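Local structure of CRISPR-associated protein,CRISPR-associated endonuclease Cas9 (Corynebacterium diphtheriae, 6JOO) at residues A[153-158]-A[206-211]; A[266-271]-A[345-350]; A[822-827]-A[845-850]; A[864-869]-A[881-886]. The protein uses a guide RNA to find matching DNA beside a PAM and, as the intact magnesium-dependent enzyme, cuts both target strands. One frame throughout, in Å; residues are numbered along the deposited sequence.

In the fold
Contacts 1 to 4 follow one another along an engineered fusion chain, the first two in its N-terminal piece and the last two in its C-terminal piece. Contact 1 joins helices 156-169 and 206-219; contact 2 joins helices 265-277 and 348-355 in the alpha-helical lobe. The centres of contacts 1 and 2 are about 38 Å apart. Contacts 3 and 4 lie across the chain's centre, some 56 to 65 Å from the others, centre to centre. They share the C-terminal domain, their centres only about 13 Å apart, and they touch: the backbone of Leu864 probably bonds to that of Arg847, and Met866 packs on Ile845. Contact 2 borders the RNA, while contact 4 leads to the DNA.

Contact 1. Residues A[153-158]-A[206-211]; sequences GPSDAF and QSDYAR
The N-cap of helix 156-169, Ser155, meets Asp208 from the first turn of helix 206-219, a worked case of a helix cap gripped by a carboxylate from a second helix. Ser155 OG lies between its backbone N and carbonyl carbon (chi1 57°) and accepts from Phe158 N at 3.0 Å, the capping bond. The same hydroxyl donates to Asp208 OD2, though the modelled separation is too short to be trusted in detail at 2.9 Å resolution. The other oxygen, Asp208 OD1, takes Ser155 N at 3.2 Å on its syn side, 19° out of the carboxylate plane. Its anti lone pair is used by Arg211 NH1, a salt bridge of 2.6 Å within the helix, with the oxygen near the guanidinium plane. Pro154 N lies over one face of that guanidinium and Ser207 O over the other, while Arg211 NH1 also donates to Asp152 O. Phe158 and Asp208 run past one another antiparallel, with Phe158 CD2 3.9 Å from Asp208 CB. Nearby, Gln206 packs on a sugar of the bound RNA, so the junction sits at the edge of the nucleic acid in the N-terminal piece of the fusion. One carboxylate therefore serves a backbone N-H and an arginine, and probably the hydroxyl as well. Such company, at the positive start of a helix, would probably favour its ionised form.

Contact 2. Residues A[266-271]-A[345-350]; sequences AFQRYR and PTHDTN. With nucleotides of chain B.
Gln268 of helix 265-277 and His347, the N-cap of helix 348-355, form the tight side of this contact in the alpha-helical lobe. Gln268 CB lies over one face of the His347 ring, 3.8 Å from its centroid, a CH-pi contact. A bend at chi2 (-80°) turns Gln268 CD away from the extended path, and the amide ends beside Asp348. There Asp348 N reaches Gln268 OE1 at 3.3 Å, a straight but weak bond, while Gln268 CG rests 3.5 Å from Thr349 CG2. His347 NE2 is held in turn by Asp265.

The partly exposed side is more sparsely packed and more polar. Arg271 CG approaches Pro345 CB only to 4.2 Å, and beyond it the Arg271 side chain crosses that of Asp348 at about a right angle, the guanidinium and carboxylate planes 49° apart. Arg271 NH2 makes a salt bridge of 2.9 Å to Asp348 OD2; it also donates to Gln268 OE1, at a modelled separation too short to be trusted. On the RNA side, Arg271 NH1 comes within 3.4 Å of OP1 of U6 of chain B, and Phe267 turns its ring edge to the same phosphate. Arg271 thus stands between a carboxylate and a phosphate, and its charge probably moderates the repulsion between the two.

Contact 3. Residues A[822-827]-A[845-850]; sequences ELVVDT and IRRWRV
Trp848 CG stands anti to its own carbonyl carbon and beside the backbone N (chi1 -63°); the side chain starts from the same face of the sheet as Leu823, and the indole lies against Val825 and Thr827. The Val825 and Trp848 side chains cross at about a right angle, Val825 CB 3.7 Å from Trp848 CD1; Thr827 CG2 approaches Trp848 NE1 at 3.6 Å. The indole N-H is satisfied by Ile845 O at 2.9 Å, which it meets from above the carbonyl plane, and Ile845 CG2 lies over one face of the ring. Further along, Leu823 CD1 packs on Val850 CG2.

Strands 822-824 and 847-850 are neighbours in an antiparallel sheet of the C-terminal domain, in the second piece of the fusion. Leu823 and Trp848 form the hydrogen-bonded pair, Leu823 N to Trp848 O at 2.7 Å and Trp848 N to Leu823 O at 2.8 Å. Beyond the regular strands the ladder gains Val825 N to Arg846 O, again 2.7 Å. Glu822 with Arg849 and Val824 with Arg847 are non-hydrogen-bonded pairs, and their side chains start from the other face.

There Val824 lies alongside the side chains of Arg846 and Arg847, pointing the same way: its CG1 covers part of one face of the Arg846 guanidinium, and its CG2 is 3.5 Å from Arg847 NH2. Glu822 OE2 is 3.7 Å from Arg847 NH2, a long salt bridge; this oxygen has its stronger partner in Arg906. The sheet therefore separates two chemistries, an apolar side built round an indole and a charged side where Arg847 and Arg906 probably share the charge of Glu822.

Contact 4. Residues A[864-869]-A[881-886]; sequences LQMSKE and KIIDRP. With nucleotides of chain C.
Ile883 of helix 877-884 meets Met866 and Lys868 of the loop after strand 858-863. Its CD1 touches the selenium of Met866, a selenomethionine, at 3.8 Å, the two side chains crossing at about a right angle; its CG2 lies 3.9 Å from Ser867 O. Next to this apolar patch Lys868 runs across Asp884. Lys868 CD comes to 3.2 Å from Asp884 OD1, whereas Lys868 NZ stands 3.8 Å from that oxygen, a long salt bridge.

Further out, Leu842, Ile845 and Phe557 pack round Met866, and Ser867 OG donates to Glu869 OE1 at 2.8 Å. Pro886 O accepts from Arg860, and a cis peptide precedes Pro886.

Between Asp884 and Pro886, Arg885 extends from CG to NE into the DNA. Its NH1 donates to N7 of DG2 of chain C at 3.1 Å, and its NH2 to O6 of the same guanine, at a separation too short to be reliable. DG1 of chain C places its N7 over one face of the guanidinium. Paired donors reading N7 and O6 are the textbook arginine-guanine contact, consistent with PAM recognition by this C-terminal domain. The chemistry divides accordingly: apolar packing and a weak charge pair join the loop to the helix, while the adjacent arginine spends its donors on the base.

Contact 1. Residues A[153-158]-A[206-211]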
# COMPACT_ATOMS: atom_id res chain seq x y z
N GLY A 153 28.15 -18.46 -19.26
CA GLY A 153 29.36 -18.62 -18.50
C GLY A 153 29.15 -18.34 -17.02
O GLY A 153 28.16 -17.71 -16.63
N PRO A 154 30.07 -18.79 -16.18
CA PRO A 154 29.91 -18.60 -14.73
C PRO A 154 29.78 -17.13 -14.36
O PRO A 154 30.46 -16.26 -14.91
CB PRO A 154 31.20 -19.21 -14.15
CG PRO A 154 32.16 -19.28 -15.30
CD PRO A 154 31.31 -19.52 -16.51
N SER A 155 28.87 -16.86 -13.43
CA SER A 155 28.62 -15.50 -12.98
C SER A 155 29.80 -14.97 -12.17
O SER A 155 30.69 -15.71 -11.75
CB SER A 155 27.35 -15.45 -12.12
OG SER A 155 27.45 -16.34 -11.02
N ASP A 156 29.80 -13.65 -11.97
CA ASP A 156 30.78 -13.02 -11.10
C ASP A 156 30.69 -13.58 -9.68
O ASP A 156 31.71 -13.66 -8.99
CB ASP A 156 30.58 -11.50 -11.08
CG ASP A 156 30.23 -10.93 -12.44
OD1 ASP A 156 29.71 -11.68 -13.29
OD2 ASP A 156 30.50 -9.74 -12.67
N ALA A 157 29.49 -13.96 -9.24
CA ALA A 157 29.36 -14.57 -7.92
C ALA A 157 29.90 -15.99 -7.92
O ALA A 157 30.51 -16.42 -6.93
CB ALA A 157 27.90 -14.55 -7.48
N PHE A 158 29.70 -16.73 -9.01
CA PHE A 158 30.25 -18.08 -9.09
C PHE A 158 31.77 -18.05 -9.03
O PHE A 158 32.39 -18.84 -8.30
CB PHE A 158 29.78 -18.78 -10.37
CG PHE A 158 30.18 -20.23 -10.46
CD1 PHE A 158 31.42 -20.60 -10.95
CD2 PHE A 158 29.30 -21.23 -10.06
CE1 PHE A 158 31.78 -21.93 -11.04
CE2 PHE A 158 29.66 -22.57 -10.14
CZ PHE A 158 30.91 -22.91 -10.63
N GLN A 206 20.71 -18.61 -12.10
CA GLN A 206 20.14 -19.89 -12.51
C GLN A 206 20.99 -20.56 -13.57
O GLN A 206 21.00 -21.80 -13.66
CB GLN A 206 18.71 -19.70 -13.02
CG GLN A 206 17.73 -19.22 -11.97
CD GLN A 206 16.30 -19.21 -12.47
OE1 GLN A 206 16.00 -19.78 -13.51
NE2 GLN A 206 15.41 -18.55 -11.73
N SER A 207 21.72 -19.78 -14.37
CA SER A 207 22.60 -20.36 -15.37
C SER A 207 23.68 -21.21 -14.72
O SER A 207 24.06 -22.26 -15.25
CB SER A 207 23.23 -19.27 -16.24
OG SER A 207 24.12 -18.47 -15.48
N ASP A 208 24.18 -20.78 -13.56
CA ASP A 208 25.21 -21.56 -12.87
C ASP A 208 24.65 -22.90 -12.40
O ASP A 208 25.34 -23.93 -12.50
CB ASP A 208 25.77 -20.76 -11.69
CG ASP A 208 26.37 -19.42 -12.11
OD1 ASP A 208 26.82 -19.29 -13.27
OD2 ASP A 208 26.39 -18.50 -11.27
N TYR A 209 23.42 -22.92 -11.89
CA TYR A 209 22.80 -24.17 -11.47
C TYR A 209 22.41 -25.03 -12.66
O TYR A 209 22.49 -26.27 -12.58
CB TYR A 209 21.58 -23.89 -10.59
CG TYR A 209 21.94 -23.51 -9.18
CD1 TYR A 209 22.24 -22.19 -8.85
CD2 TYR A 209 21.98 -24.46 -8.17
CE1 TYR A 209 22.58 -21.84 -7.56
CE2 TYR A 209 22.31 -24.12 -6.88
CZ TYR A 209 22.61 -22.81 -6.58
OH TYR A 209 22.94 -22.46 -5.30
N ALA A 210 22.00 -24.41 -13.77
CA ALA A 210 21.71 -25.18 -14.97
C ALA A 210 22.96 -25.87 -15.50
O ALA A 210 22.89 -26.98 -16.04
CB ALA A 210 21.11 -24.27 -16.04
N ARG A 211 24.12 -25.23 -15.33
CA ARG A 211 25.38 -25.84 -15.75
C ARG A 211 25.69 -27.08 -14.91
O ARG A 211 26.17 -28.09 -15.44
CB ARG A 211 26.52 -24.82 -15.66
CG ARG A 211 27.53 -24.89 -16.81
CD ARG A 211 28.55 -23.76 -16.73
NE ARG A 211 27.91 -22.45 -16.62
CZ ARG A 211 27.90 -21.70 -15.51
NH1 ARG A 211 27.29 -20.53 -15.51
NH2 ARG A 211 28.52 -22.13 -14.42

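Contact 2. Residues A[266-271]-A[345-350]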
# COMPACT_ATOMS: atom_id res chain seq x y z
N ALA A 266 1.98 1.16 -36.16
CA ALA A 266 1.12 2.33 -36.08
C ALA A 266 1.91 3.55 -35.61
O ALA A 266 2.04 4.54 -36.34
CB ALA A 266 -0.06 2.06 -35.16
N PHE A 267 2.45 3.49 -34.39
CA PHE A 267 3.09 4.66 -33.80
C PHE A 267 4.33 5.07 -34.59
O PHE A 267 4.57 6.27 -34.81
CB PHE A 267 3.46 4.38 -32.34
CG PHE A 267 4.18 5.51 -31.66
CD1 PHE A 267 3.49 6.63 -31.22
CD2 PHE A 267 5.56 5.47 -31.47
CE1 PHE A 267 4.14 7.67 -30.60
CE2 PHE A 267 6.22 6.52 -30.85
CZ PHE A 267 5.51 7.62 -30.42
N GLN A 268 5.13 4.10 -35.01
CA GLN A 268 6.33 4.43 -35.77
C GLN A 268 5.98 5.13 -37.08
O GLN A 268 6.56 6.16 -37.42
CB GLN A 268 7.15 3.16 -36.02
CG GLN A 268 7.65 2.50 -34.74
CD GLN A 268 8.89 3.17 -34.17
OE1 GLN A 268 9.28 4.25 -34.61
NE2 GLN A 268 9.52 2.53 -33.20
N ARG A 269 5.00 4.58 -37.81
CA ARG A 269 4.53 5.26 -39.02
C ARG A 269 3.77 6.53 -38.67
O ARG A 269 3.64 7.43 -39.51
CB ARG A 269 3.66 4.33 -39.86
N TYR A 270 3.27 6.63 -37.44
CA TYR A 270 2.63 7.86 -37.00
C TYR A 270 3.66 8.90 -36.61
O TYR A 270 3.49 10.09 -36.91
CB TYR A 270 1.69 7.58 -35.83
CG TYR A 270 1.37 8.80 -34.99
CD1 TYR A 270 0.30 9.63 -35.30
CD2 TYR A 270 2.13 9.12 -33.87
CE1 TYR A 270 -0.00 10.73 -34.53
CE2 TYR A 270 1.85 10.22 -33.10
CZ TYR A 270 0.78 11.02 -33.43
OH TYR A 270 0.49 12.13 -32.66
N ARG A 271 4.74 8.48 -35.95
CA ARG A 271 5.66 9.43 -35.33
C ARG A 271 6.35 10.30 -36.38
O ARG A 271 6.41 11.53 -36.23
CB ARG A 271 6.70 8.69 -34.49
CG ARG A 271 7.81 9.59 -33.99
CD ARG A 271 8.62 8.95 -32.88
NE ARG A 271 9.01 7.58 -33.18
CZ ARG A 271 10.05 6.97 -32.63
NH1 ARG A 271 10.82 7.62 -31.76
NH2 ARG A 271 10.35 5.72 -32.95
N PRO A 345 13.39 10.94 -36.89
CA PRO A 345 12.89 9.65 -36.44
C PRO A 345 12.80 8.65 -37.59
O PRO A 345 12.95 8.98 -38.76
CB PRO A 345 11.49 9.99 -35.90
CG PRO A 345 11.20 11.43 -36.35
CD PRO A 345 12.29 11.81 -37.31
N THR A 346 12.54 7.39 -37.21
CA THR A 346 12.52 6.29 -38.16
C THR A 346 11.61 5.20 -37.62
O THR A 346 11.23 5.20 -36.45
CB THR A 346 13.94 5.74 -38.41
OG1 THR A 346 14.90 6.80 -38.28
CG2 THR A 346 14.05 5.16 -39.80
N HIS A 347 11.26 4.25 -38.50
CA HIS A 347 10.56 3.03 -38.08
C HIS A 347 11.56 2.19 -37.29
O HIS A 347 12.19 1.26 -37.81
CB HIS A 347 10.00 2.29 -39.28
CG HIS A 347 8.93 1.30 -38.93
ND1 HIS A 347 8.99 0.48 -37.83
CD2 HIS A 347 7.75 1.01 -39.55
CE1 HIS A 347 7.91 -0.28 -37.78
NE2 HIS A 347 7.14 0.02 -38.82
N ASP A 348 11.71 2.53 -36.01
CA ASP A 348 12.82 2.02 -35.21
C ASP A 348 12.73 0.51 -34.99
O ASP A 348 13.75 -0.18 -35.02
CB ASP A 348 12.89 2.75 -33.87
CG ASP A 348 13.69 4.04 -33.95
OD1 ASP A 348 14.93 3.96 -34.14
OD2 ASP A 348 13.09 5.13 -33.82
N THR A 349 11.52 -0.01 -34.76
CA THR A 349 11.38 -1.43 -34.47
C THR A 349 11.81 -2.29 -35.66
O THR A 349 12.50 -3.30 -35.48
CB THR A 349 9.93 -1.75 -34.07
OG1 THR A 349 9.57 -3.04 -34.57
CG2 THR A 349 8.99 -0.71 -34.63
N ASN A 350 11.40 -1.91 -36.87
CA ASN A 350 11.78 -2.69 -38.04
C ASN A 350 13.28 -2.67 -38.27
O ASN A 350 13.88 -3.69 -38.65
CB ASN A 350 11.03 -2.19 -39.28
CG ASN A 350 9.58 -2.64 -39.32
OD1 ASN A 350 9.16 -3.47 -38.52
ND2 ASN A 350 8.81 -2.09 -40.25
P U B 6 8.29 9.88 -29.23
OP1 U B 6 8.43 8.42 -29.47
OP2 U B 6 8.00 10.38 -27.86
O5' U B 6 9.62 10.58 -29.73
C5' U B 6 10.77 10.62 -28.90
C4' U B 6 11.51 11.92 -29.05
O4' U B 6 10.56 13.02 -29.05
C3' U B 6 12.47 12.26 -27.92
O3' U B 6 13.71 11.60 -28.06
C2' U B 6 12.56 13.77 -28.00
O2' U B 6 13.44 14.17 -29.03
C1' U B 6 11.13 14.14 -28.41
N1 U B 6 10.27 14.50 -27.25
C2 U B 6 10.51 15.68 -26.59
O2 U B 6 11.40 16.46 -26.89
N3 U B 6 9.67 15.93 -25.53
C4 U B 6 8.63 15.13 -25.09
O4 U B 6 7.96 15.49 -24.13
C5 U B 6 8.45 13.92 -25.84
C6 U B 6 9.26 13.66 -26.87
P A B 5 2.69 11.54 -27.86
OP1 A B 5 2.32 10.11 -27.99
OP2 A B 5 2.88 12.15 -26.52
O5' A B 5 4.02 11.79 -28.70
C5' A B 5 4.09 11.42 -30.07
C4' A B 5 5.32 11.99 -30.73
O4' A B 5 5.22 13.43 -30.81
C3' A B 5 6.63 11.75 -30.01
O3' A B 5 7.16 10.46 -30.22
C2' A B 5 7.51 12.87 -30.57
O2' A B 5 7.97 12.54 -31.87
C1' A B 5 6.50 14.01 -30.69
N9 A B 5 6.51 14.89 -29.51
C8 A B 5 5.62 14.93 -28.47
N7 A B 5 5.91 15.83 -27.57
C5 A B 5 7.07 16.43 -28.04
C6 A B 5 7.88 17.46 -27.55
N6 A B 5 7.63 18.10 -26.40
N1 A B 5 8.96 17.81 -28.27
C2 A B 5 9.21 17.17 -29.42
N3 A B 5 8.52 16.18 -29.99
C4 A B 5 7.45 15.85 -29.24

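Contact 3. Residues A[822-827]-A[845-850]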
# COMPACT_ATOMS: atom_id res chain seq x y z
N GLU A 822 -13.14 12.28 18.20
CA GLU A 822 -13.02 13.56 18.88
C GLU A 822 -13.78 13.53 20.20
O GLU A 822 -14.94 13.10 20.25
CB GLU A 822 -13.57 14.69 18.00
CG GLU A 822 -13.75 16.02 18.71
CD GLU A 822 -14.33 17.09 17.80
OE1 GLU A 822 -14.43 16.85 16.58
OE2 GLU A 822 -14.68 18.17 18.31
N LEU A 823 -13.12 13.98 21.26
CA LEU A 823 -13.72 14.05 22.59
C LEU A 823 -13.77 15.49 23.06
O LEU A 823 -12.91 16.31 22.74
CB LEU A 823 -12.94 13.23 23.61
CG LEU A 823 -12.68 11.76 23.34
CD1 LEU A 823 -11.92 11.16 24.51
CD2 LEU A 823 -13.99 11.02 23.12
N VAL A 824 -14.80 15.80 23.85
CA VAL A 824 -14.87 17.03 24.63
C VAL A 824 -14.71 16.65 26.09
O VAL A 824 -15.49 15.83 26.61
CB VAL A 824 -16.18 17.79 24.38
CG1 VAL A 824 -16.24 19.04 25.23
CG2 VAL A 824 -16.31 18.14 22.91
N VAL A 825 -13.70 17.21 26.75
CA VAL A 825 -13.32 16.80 28.10
C VAL A 825 -13.22 18.02 28.99
O VAL A 825 -12.66 19.05 28.60
CB VAL A 825 -11.97 16.04 28.09
CG1 VAL A 825 -11.58 15.63 29.50
CG2 VAL A 825 -12.04 14.82 27.17
N ASP A 826 -13.76 17.90 30.21
CA ASP A 826 -13.62 18.92 31.25
C ASP A 826 -12.40 18.56 32.08
O ASP A 826 -12.45 17.66 32.93
CB ASP A 826 -14.89 19.00 32.10
CG ASP A 826 -14.80 20.04 33.21
OD1 ASP A 826 -13.89 20.90 33.17
OD2 ASP A 826 -15.65 20.00 34.12
N THR A 827 -11.29 19.25 31.83
CA THR A 827 -10.01 18.95 32.46
C THR A 827 -9.79 19.72 33.76
O THR A 827 -8.66 19.75 34.25
CB THR A 827 -8.87 19.26 31.49
OG1 THR A 827 -8.75 20.68 31.33
CG2 THR A 827 -9.14 18.64 30.13
N ILE A 845 -7.80 23.28 27.55
CA ILE A 845 -7.98 22.42 26.39
C ILE A 845 -9.13 21.47 26.69
O ILE A 845 -9.01 20.56 27.51
CB ILE A 845 -6.70 21.63 26.07
CG1 ILE A 845 -5.49 22.57 26.03
CG2 ILE A 845 -6.85 20.88 24.76
CD1 ILE A 845 -4.16 21.86 25.95
N ARG A 846 -10.27 21.69 26.02
CA ARG A 846 -11.43 20.84 26.23
C ARG A 846 -11.75 19.95 25.04
O ARG A 846 -12.59 19.06 25.16
CB ARG A 846 -12.66 21.69 26.58
CG ARG A 846 -12.99 22.78 25.58
CD ARG A 846 -14.02 23.75 26.15
NE ARG A 846 -15.29 23.10 26.47
CZ ARG A 846 -16.32 23.03 25.64
NH1 ARG A 846 -17.44 22.42 26.02
NH2 ARG A 846 -16.24 23.56 24.43
N ARG A 847 -11.08 20.13 23.90
CA ARG A 847 -11.28 19.29 22.72
C ARG A 847 -10.05 18.41 22.53
O ARG A 847 -8.95 18.92 22.27
CB ARG A 847 -11.55 20.13 21.48
CG ARG A 847 -12.85 20.93 21.54
CD ARG A 847 -13.46 21.11 20.16
NE ARG A 847 -14.48 22.15 20.15
CZ ARG A 847 -15.78 21.93 20.35
NH1 ARG A 847 -16.63 22.95 20.33
NH2 ARG A 847 -16.23 20.70 20.56
N TRP A 848 -10.25 17.09 22.64
CA TRP A 848 -9.16 16.13 22.55
C TRP A 848 -9.46 15.10 21.46
O TRP A 848 -10.61 14.94 21.04
CB TRP A 848 -8.93 15.42 23.89
CG TRP A 848 -8.50 16.34 24.98
CD1 TRP A 848 -9.30 17.16 25.73
CD2 TRP A 848 -7.17 16.56 25.45
NE1 TRP A 848 -8.55 17.86 26.63
CE2 TRP A 848 -7.23 17.51 26.48
CE3 TRP A 848 -5.92 16.03 25.10
CZ2 TRP A 848 -6.11 17.95 27.17
CZ3 TRP A 848 -4.80 16.47 25.78
CH2 TRP A 848 -4.90 17.42 26.81
N ARG A 849 -8.41 14.41 21.02
CA ARG A 849 -8.48 13.41 19.97
C ARG A 849 -7.94 12.08 20.48
O ARG A 849 -6.94 12.04 21.20
CB ARG A 849 -7.69 13.85 18.74
CG ARG A 849 -7.70 12.85 17.60
CD ARG A 849 -6.67 13.20 16.54
NE ARG A 849 -5.35 13.44 17.12
CZ ARG A 849 -4.69 14.59 17.04
NH1 ARG A 849 -3.49 14.70 17.60
NH2 ARG A 849 -5.22 15.61 16.39
N VAL A 850 -8.61 11.00 20.10
CA VAL A 850 -8.23 9.65 20.51
C VAL A 850 -7.18 9.14 19.52
O VAL A 850 -7.50 8.84 18.37
CB VAL A 850 -9.44 8.72 20.57
CG1 VAL A 850 -9.01 7.29 20.90
CG2 VAL A 850 -10.45 9.23 21.59

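Contact 4. Residues A[864-869]-A[881-886]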
# COMPACT_ATOMS: atom_id res chain seq x y z
N LEU A 864 -6.69 18.26 20.24
CA LEU A 864 -7.22 18.10 18.89
C LEU A 864 -6.69 19.16 17.94
O LEU A 864 -6.35 18.85 16.79
CB LEU A 864 -8.75 18.12 18.92
CG LEU A 864 -9.51 18.23 17.59
CD1 LEU A 864 -9.17 17.07 16.66
CD2 LEU A 864 -11.01 18.33 17.81
N GLN A 865 -6.60 20.41 18.39
CA GLN A 865 -6.34 21.55 17.52
C GLN A 865 -4.87 21.93 17.45
O GLN A 865 -4.54 23.04 17.02
CB GLN A 865 -7.17 22.75 17.98
CG GLN A 865 -8.68 22.53 17.98
CD GLN A 865 -9.43 23.61 18.73
OE1 GLN A 865 -8.86 24.34 19.54
NE2 GLN A 865 -10.73 23.72 18.47
N MSE A 866 -3.96 21.04 17.85
CA MSE A 866 -2.54 21.40 17.87
C MSE A 866 -1.65 20.44 17.10
O MSE A 866 -1.96 19.26 16.95
CB MSE A 866 -2.06 21.52 19.31
CG MSE A 866 -2.81 22.56 20.10
SE MSE A 866 -2.42 22.53 21.99
CE MSE A 866 -4.07 23.36 22.61
N SER A 867 -0.52 20.96 16.63
CA SER A 867 0.45 20.20 15.86
C SER A 867 1.81 20.29 16.53
O SER A 867 2.10 21.23 17.27
CB SER A 867 0.53 20.73 14.42
OG SER A 867 1.34 19.89 13.61
N LYS A 868 2.65 19.29 16.25
CA LYS A 868 3.96 19.23 16.89
C LYS A 868 4.92 20.27 16.33
O LYS A 868 5.84 20.71 17.03
CB LYS A 868 4.56 17.83 16.73
CG LYS A 868 3.62 16.70 17.10
CD LYS A 868 4.27 15.36 16.83
CE LYS A 868 4.75 15.25 15.39
NZ LYS A 868 5.40 13.94 15.12
N GLU A 869 4.74 20.67 15.06
CA GLU A 869 5.67 21.59 14.42
C GLU A 869 5.67 22.97 15.06
O GLU A 869 6.65 23.71 14.91
CB GLU A 869 5.33 21.71 12.93
CG GLU A 869 5.78 20.53 12.07
CD GLU A 869 4.86 19.33 12.16
OE1 GLU A 869 4.03 19.27 13.10
OE2 GLU A 869 4.96 18.43 11.30
N LYS A 881 5.60 16.50 25.79
CA LYS A 881 5.00 15.32 26.40
C LYS A 881 3.55 15.15 25.99
O LYS A 881 3.10 14.04 25.69
CB LYS A 881 5.13 15.39 27.92
CG LYS A 881 6.55 15.28 28.45
CD LYS A 881 7.14 13.89 28.21
CE LYS A 881 8.66 13.90 28.30
NZ LYS A 881 9.27 14.77 27.25
N ILE A 882 2.79 16.25 25.96
CA ILE A 882 1.35 16.15 25.74
C ILE A 882 1.00 16.13 24.25
O ILE A 882 0.08 15.42 23.84
CB ILE A 882 0.64 17.29 26.48
CG1 ILE A 882 0.74 17.09 27.99
CG2 ILE A 882 -0.83 17.41 26.06
CD1 ILE A 882 0.18 15.76 28.47
N ILE A 883 1.74 16.88 23.43
CA ILE A 883 1.41 17.04 22.02
C ILE A 883 2.19 16.07 21.14
O ILE A 883 1.66 15.59 20.13
CB ILE A 883 1.65 18.50 21.59
CG1 ILE A 883 0.96 19.46 22.58
CG2 ILE A 883 1.15 18.74 20.17
CD1 ILE A 883 1.06 20.92 22.18
N ASP A 884 3.44 15.76 21.49
CA ASP A 884 4.28 14.92 20.62
C ASP A 884 4.24 13.48 21.07
O ASP A 884 3.71 12.60 20.35
CB ASP A 884 5.72 15.46 20.60
CG ASP A 884 6.61 14.76 19.57
OD1 ASP A 884 6.15 13.82 18.87
OD2 ASP A 884 7.79 15.15 19.45
N ARG A 885 4.80 13.17 22.24
CA ARG A 885 4.91 11.79 22.68
C ARG A 885 5.09 11.77 24.19
O ARG A 885 5.90 12.54 24.71
CB ARG A 885 6.07 11.09 21.96
CG ARG A 885 6.36 9.68 22.42
CD ARG A 885 7.53 9.11 21.65
NE ARG A 885 7.78 7.72 22.02
CZ ARG A 885 7.16 6.68 21.46
NH1 ARG A 885 6.26 6.88 20.51
NH2 ARG A 885 7.44 5.45 21.86
N PRO A 886 4.35 10.92 24.92
CA PRO A 886 3.33 10.00 24.40
C PRO A 886 1.92 10.57 24.42
O PRO A 886 1.00 9.91 23.95
CB PRO A 886 3.44 8.82 25.36
CG PRO A 886 3.73 9.47 26.67
CD PRO A 886 4.59 10.69 26.36
O5' DG C 1 4.98 9.50 17.89
C5' DG C 1 4.11 9.70 16.78
C4' DG C 1 3.58 8.38 16.27
O4' DG C 1 4.65 7.64 15.63
C3' DG C 1 3.04 7.46 17.35
O3' DG C 1 1.65 7.67 17.51
C2' DG C 1 3.32 6.07 16.79
C1' DG C 1 4.62 6.29 16.03
N9 DG C 1 5.83 6.01 16.80
C8 DG C 1 6.71 6.93 17.31
N7 DG C 1 7.72 6.40 17.94
C5 DG C 1 7.50 5.03 17.83
C6 DG C 1 8.27 3.94 18.33
O6 DG C 1 9.33 3.98 18.97
N1 DG C 1 7.69 2.72 18.00
C2 DG C 1 6.53 2.56 17.29
N2 DG C 1 6.13 1.30 17.07
N3 DG C 1 5.80 3.57 16.82
C4 DG C 1 6.35 4.77 17.13
P DG C 2 0.95 7.37 18.91
OP1 DG C 2 -0.43 7.90 18.82
OP2 DG C 2 1.85 7.86 19.98
O5' DG C 2 0.89 5.77 18.98
C5' DG C 2 -0.05 5.06 18.19
C4' DG C 2 0.23 3.57 18.20
O4' DG C 2 1.61 3.35 17.82
C3' DG C 2 0.07 2.89 19.55
O3' DG C 2 -1.27 2.46 19.73
C2' DG C 2 1.03 1.71 19.43
C1' DG C 2 2.15 2.28 18.57
N9 DG C 2 3.30 2.78 19.33
C8 DG C 2 3.58 4.09 19.65
N7 DG C 2 4.68 4.24 20.32
C5 DG C 2 5.18 2.95 20.46
C6 DG C 2 6.35 2.48 21.10
O6 DG C 2 7.21 3.14 21.70
N1 DG C 2 6.47 1.10 21.01
C2 DG C 2 5.57 0.28 20.38
N2 DG C 2 5.86 -1.03 20.39
N3 DG C 2 4.47 0.70 19.77
C4 DG C 2 4.34 2.04 19.85